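Local coordinates for putative S-adenosyl-L-methionine-dependent Methyltransferase (Methanococcus maripaludis, PDB 3DLC), which binds S-adenosylmethionine in a Rossmann-like fold and probably transfers its methyl group to a substrate not yet known with certainty, at residues A[48-53]-A[115-120]; A[111-116]-A[137-142]. All coordinates share one frame; numbering follows the deposited sequence. Where two conformers were deposited one is given.

Contact 1. Residues A[48-53]-A[115-120]; sequences IDIGSG and IVSRGS. With SAM (S-adenosylmethionine), chain C.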
# COMPACT_ATOMS: atom_id res chain seq x y z
N ILE A 48 3.61 -6.05 -6.67
CA ILE A 48 3.72 -6.34 -5.24
C ILE A 48 2.91 -5.29 -4.49
O ILE A 48 3.09 -4.10 -4.72
CB ILE A 48 5.18 -6.30 -4.73
CG1 ILE A 48 6.13 -7.11 -5.61
CG2 ILE A 48 5.24 -6.72 -3.28
CD1 ILE A 48 5.79 -8.55 -5.85
N ASP A 49 1.98 -5.74 -3.64
CA ASP A 49 1.16 -4.90 -2.77
C ASP A 49 1.73 -5.05 -1.36
O ASP A 49 1.59 -6.08 -0.70
CB ASP A 49 -0.29 -5.37 -2.86
CG ASP A 49 -1.26 -4.58 -2.01
OD1 ASP A 49 -0.85 -3.53 -1.47
OD2 ASP A 49 -2.41 -5.05 -1.89
N ILE A 50 2.41 -4.00 -0.90
CA ILE A 50 3.10 -4.01 0.39
C ILE A 50 2.17 -3.52 1.49
O ILE A 50 1.58 -2.45 1.40
CB ILE A 50 4.38 -3.18 0.35
CG1 ILE A 50 5.34 -3.75 -0.74
CG2 ILE A 50 5.06 -3.16 1.74
CD1 ILE A 50 6.63 -2.96 -0.89
N GLY A 51 2.06 -4.31 2.54
CA GLY A 51 1.13 -4.04 3.62
C GLY A 51 -0.29 -4.23 3.13
O GLY A 51 -1.17 -3.39 3.35
N SER A 52 -0.51 -5.37 2.47
CA SER A 52 -1.74 -5.66 1.78
C SER A 52 -2.97 -5.82 2.69
O SER A 52 -4.10 -5.67 2.23
CB SER A 52 -1.53 -6.92 0.93
OG SER A 52 -0.82 -7.93 1.65
N GLY A 53 -2.74 -6.15 3.96
CA GLY A 53 -3.82 -6.21 4.91
C GLY A 53 -4.85 -7.25 4.50
O GLY A 53 -4.51 -8.36 4.11
N ILE A 115 5.04 -1.69 -7.82
CA ILE A 115 4.92 -1.86 -6.37
C ILE A 115 3.91 -0.85 -5.88
O ILE A 115 4.08 0.36 -6.09
CB ILE A 115 6.26 -1.68 -5.64
CG1 ILE A 115 7.30 -2.66 -6.18
CG2 ILE A 115 6.08 -1.79 -4.15
CD1 ILE A 115 8.73 -2.45 -5.63
N VAL A 116 2.86 -1.33 -5.21
CA VAL A 116 1.84 -0.49 -4.65
C VAL A 116 1.76 -0.71 -3.14
O VAL A 116 2.16 -1.74 -2.64
CB VAL A 116 0.45 -0.77 -5.31
CG1 VAL A 116 0.52 -0.60 -6.83
CG2 VAL A 116 -0.10 -2.15 -4.94
N SER A 117 1.25 0.27 -2.42
CA SER A 117 1.04 0.14 -0.99
C SER A 117 0.12 1.24 -0.51
O SER A 117 0.38 2.42 -0.78
CB SER A 117 2.35 0.29 -0.27
OG SER A 117 2.19 0.19 1.14
N ARG A 118 -0.94 0.86 0.20
CA ARG A 118 -1.88 1.82 0.77
C ARG A 118 -1.92 1.69 2.26
O ARG A 118 -2.14 0.60 2.80
CB ARG A 118 -3.29 1.63 0.22
CG ARG A 118 -4.26 2.64 0.76
CD ARG A 118 -5.75 2.35 0.40
NE ARG A 118 -6.57 3.34 1.05
CZ ARG A 118 -6.86 3.33 2.35
NH1 ARG A 118 -6.55 2.28 3.08
NH2 ARG A 118 -7.48 4.35 2.89
N GLY A 119 -1.80 2.80 2.96
CA GLY A 119 -1.99 2.80 4.39
C GLY A 119 -1.02 2.06 5.26
O GLY A 119 -1.37 1.75 6.39
N SER A 120 0.13 1.66 4.71
CA SER A 120 1.19 0.98 5.43
C SER A 120 2.42 1.84 5.75
O SER A 120 2.96 1.75 6.85
CB SER A 120 1.55 -0.26 4.62
OG SER A 120 2.29 -1.21 5.36
N SAM C . -3.44 -2.01 2.35
CA SAM C . -4.67 -2.37 3.10
C SAM C . -5.79 -1.43 2.74
O SAM C . -5.51 -0.35 2.21
OXT SAM C . -6.93 -1.75 3.03
CB SAM C . -4.40 -2.40 4.59
CG SAM C . -4.00 -1.09 5.21
SD SAM C . -3.71 -1.33 6.97
CE SAM C . -4.15 0.32 7.44
C5' SAM C . -1.85 -1.35 7.13
C4' SAM C . -1.10 -2.70 6.90
O4' SAM C . 0.36 -2.66 6.78
C3' SAM C . -1.46 -3.79 7.94
O3' SAM C . -2.05 -4.86 7.27
C2' SAM C . -0.10 -4.15 8.55
O2' SAM C . 0.04 -5.46 9.07
C1' SAM C . 0.86 -3.84 7.39
N9 SAM C . 2.24 -3.54 7.83
C8 SAM C . 2.62 -2.59 8.74
N7 SAM C . 3.97 -2.53 8.84
C5 SAM C . 4.46 -3.48 7.97
C6 SAM C . 5.75 -3.91 7.66
N6 SAM C . 6.87 -3.46 8.26
N1 SAM C . 5.87 -4.85 6.70
C2 SAM C . 4.77 -5.40 6.09
N3 SAM C . 3.49 -5.06 6.41
C4 SAM C . 3.38 -4.10 7.32
O HOH W 1 -1.33 -1.97 0.58
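Ile50 and Ile115 meet on one face of two parallel neighbouring strands. Ile50 CD1 reaches Ile115 CG2 at 3.5 Å, and the two side chains run at a slant to each other. Helix 127-137 covers this face through Ile134 and Ile137. Asp49 and Val116 share the other face. There Val116 CG2 lies 3.7 Å from Asp49 CA. Two nearly straight backbone bonds join the strands, Val116 N to Ile48 O and Ile50 N to Val116 O. Beyond them Ser117 takes over: its OG, anti to the backbone N (chi1 179°), donates to Ile50 O at 2.7 Å from above the carbonyl plane. Water 1 bridges the parting strand ends. It accepts from Arg118 N and lies 2.6 Å from Asp49 OD1, while Asp49 OD2 is held by Ser58. S-adenosylmethionine sits across the two ends. Its amino N donates to Gly51 O at 2.8 Å and to Arg118 O at 3.0 Å. The extended Arg118 side chain brings NH1 to the ligand's carboxylate O in the guanidinium plane, at 3.0 Å, and Gly149 O holds NE. Ser120 OG donates to the ribose O4' at 2.8 Å. The chemistry suits a zwitterionic methionine end: carbonyl oxygens from both segments, Gly51 O just past its strand and Arg118 O, receive the amino group, and a cationic side chain probably offsets the carboxylate charge.

Contact 2. Residues A[111-116]-A[137-142]; sequences YADLIV and ILKSGG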
# COMPACT_ATOMS: atom_id res chain seq x y z
N TYR A 111 12.56 -7.77 -9.56
CA TYR A 111 11.43 -8.61 -9.87
C TYR A 111 10.14 -7.89 -10.28
O TYR A 111 9.41 -8.41 -11.14
CB TYR A 111 11.11 -9.49 -8.65
CG TYR A 111 9.95 -10.42 -8.83
CD1 TYR A 111 10.12 -11.61 -9.48
CD2 TYR A 111 8.68 -10.10 -8.34
CE1 TYR A 111 9.05 -12.48 -9.67
CE2 TYR A 111 7.62 -10.96 -8.51
CZ TYR A 111 7.81 -12.14 -9.17
OH TYR A 111 6.73 -12.97 -9.35
N ALA A 112 9.84 -6.76 -9.65
CA ALA A 112 8.52 -6.17 -9.73
C ALA A 112 8.40 -5.10 -10.82
O ALA A 112 9.13 -4.13 -10.81
CB ALA A 112 8.18 -5.52 -8.35
N ASP A 113 7.41 -5.26 -11.66
CA ASP A 113 7.06 -4.19 -12.60
C ASP A 113 6.39 -3.00 -11.92
O ASP A 113 6.52 -1.86 -12.36
CB ASP A 113 6.15 -4.75 -13.70
CG ASP A 113 6.85 -5.80 -14.54
OD1 ASP A 113 7.83 -5.45 -15.23
OD2 ASP A 113 6.43 -6.95 -14.51
N LEU A 114 5.64 -3.30 -10.88
CA LEU A 114 4.86 -2.32 -10.14
C LEU A 114 4.83 -2.67 -8.68
O LEU A 114 4.67 -3.83 -8.34
CB LEU A 114 3.42 -2.28 -10.67
CG LEU A 114 2.44 -1.34 -9.99
CD1 LEU A 114 2.82 0.13 -10.16
CD2 LEU A 114 1.00 -1.63 -10.52
N ILE A 115 5.04 -1.69 -7.82
CA ILE A 115 4.92 -1.86 -6.37
C ILE A 115 3.91 -0.85 -5.88
O ILE A 115 4.08 0.36 -6.09
CB ILE A 115 6.26 -1.68 -5.64
CG1 ILE A 115 7.30 -2.66 -6.18
CG2 ILE A 115 6.08 -1.79 -4.15
CD1 ILE A 115 8.73 -2.45 -5.63
N VAL A 116 2.86 -1.33 -5.21
CA VAL A 116 1.84 -0.49 -4.65
C VAL A 116 1.76 -0.71 -3.14
O VAL A 116 2.16 -1.74 -2.64
CB VAL A 116 0.45 -0.77 -5.31
CG1 VAL A 116 0.52 -0.60 -6.83
CG2 VAL A 116 -0.10 -2.15 -4.94
N ILE A 137 13.84 -4.61 -5.07
CA ILE A 137 12.94 -5.56 -5.73
C ILE A 137 12.26 -4.98 -6.98
O ILE A 137 11.63 -5.71 -7.73
CB ILE A 137 11.88 -6.15 -4.76
CG1 ILE A 137 10.91 -5.08 -4.23
CG2 ILE A 137 12.56 -6.94 -3.61
CD1 ILE A 137 9.54 -5.61 -3.90
N LEU A 138 12.35 -3.69 -7.20
CA LEU A 138 11.77 -3.02 -8.35
C LEU A 138 12.62 -3.31 -9.60
O LEU A 138 13.84 -3.19 -9.58
CB LEU A 138 11.73 -1.50 -8.07
CG LEU A 138 10.98 -0.61 -9.05
CD1 LEU A 138 9.51 -1.04 -9.17
CD2 LEU A 138 11.08 0.86 -8.60
N LYS A 139 11.93 -3.67 -10.68
CA LYS A 139 12.56 -3.90 -11.96
C LYS A 139 12.95 -2.56 -12.59
O LYS A 139 12.25 -1.56 -12.47
CB LYS A 139 11.60 -4.66 -12.90
CG LYS A 139 12.28 -5.23 -14.12
CD LYS A 139 11.25 -5.92 -15.05
CE LYS A 139 10.53 -7.03 -14.36
NZ LYS A 139 9.68 -7.70 -15.37
N SER A 140 14.09 -2.56 -13.28
CA SER A 140 14.48 -1.39 -14.05
C SER A 140 13.32 -1.06 -15.00
O SER A 140 12.82 -1.91 -15.73
CB SER A 140 15.77 -1.68 -14.83
OG SER A 140 16.21 -0.54 -15.54
N GLY A 141 12.93 0.20 -14.99
CA GLY A 141 11.75 0.68 -15.71
C GLY A 141 10.46 0.56 -14.94
O GLY A 141 9.43 1.02 -15.39
N GLY A 142 10.51 -0.05 -13.77
CA GLY A 142 9.37 -0.23 -12.89
C GLY A 142 8.93 1.05 -12.21
O GLY A 142 9.70 2.01 -12.11
O HOH W 2 9.77 -10.23 -13.13
O HOH W 3 7.63 -9.33 -15.07
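Lys139 folds over the backbone of Ala112 and ends beside Asp113. Its CB lies 3.3 Å from Ala112 O, and the chain bends at chi3 (-59°), which turns NZ toward the carboxylate. The two side chains run alongside each other and point the same way. In the given one of two deposited Lys139 conformers, NZ forms a salt bridge with Asp113 OD1 at 2.9 Å, met on the syn side but 31° out of the carboxylate plane. In that conformer water 3 joins the same pair, donating to Asp113 OD2 and accepting from NZ. Thr46 N also binds OD2, so the carboxylate is tied to strand 46-50 as well. Ile137 works on the apolar side. Its CG1 stands between the backbone N and the carbonyl carbon (chi1 65°), and CG1 and CD1 both meet Ile115 CD1. Leu138 CD1 approaches the same methyl at 3.9 Å. Backbone bonds join the two segments. Ile137 O accepts a nearly straight bond from Ala112 N at 2.8 Å and a weak one from Tyr111 N. Lys139 N donates to Ala112 O at 2.8 Å. The chain then reverses in a type II turn from Lys139 to Gly142, and Gly142 CA comes 3.3 Å from Asp113 O. Ala112 and Leu138 thus form a short parallel bridge just after helix 127-137 ends. This is the return leg of a beta-alpha-beta crossover: strand 112-118, helix 127-137, then strand 142-148 beside the first, as in the Rossmann-like core of S-adenosylmethionine-dependent methyltransferases.

From the N terminus, helices 11-22 and 28-40 precede strand 46-50, which leads into the loop of residues 51-53. The chain then passes through helix 56-64, strand 66-73, helix 76-88 and strand 95-99 before returning as strand 112-118. Contact 1 closes this long loop. Contact 2 closes a shorter one through helix 127-137. The loops overlap on residues 111-120 without nesting, and share Ile115 and Val116. Contact 1 lies at the ligand end of strand 112-118, contact 2 at its start. Ile48 also bridges the contacts: its CG1 packs on Ala112 CB and Ile137 CD1. Together they tie strand 112-118 to strand 46-50, to the end of helix 127-137 and to the turn before strand 142-148.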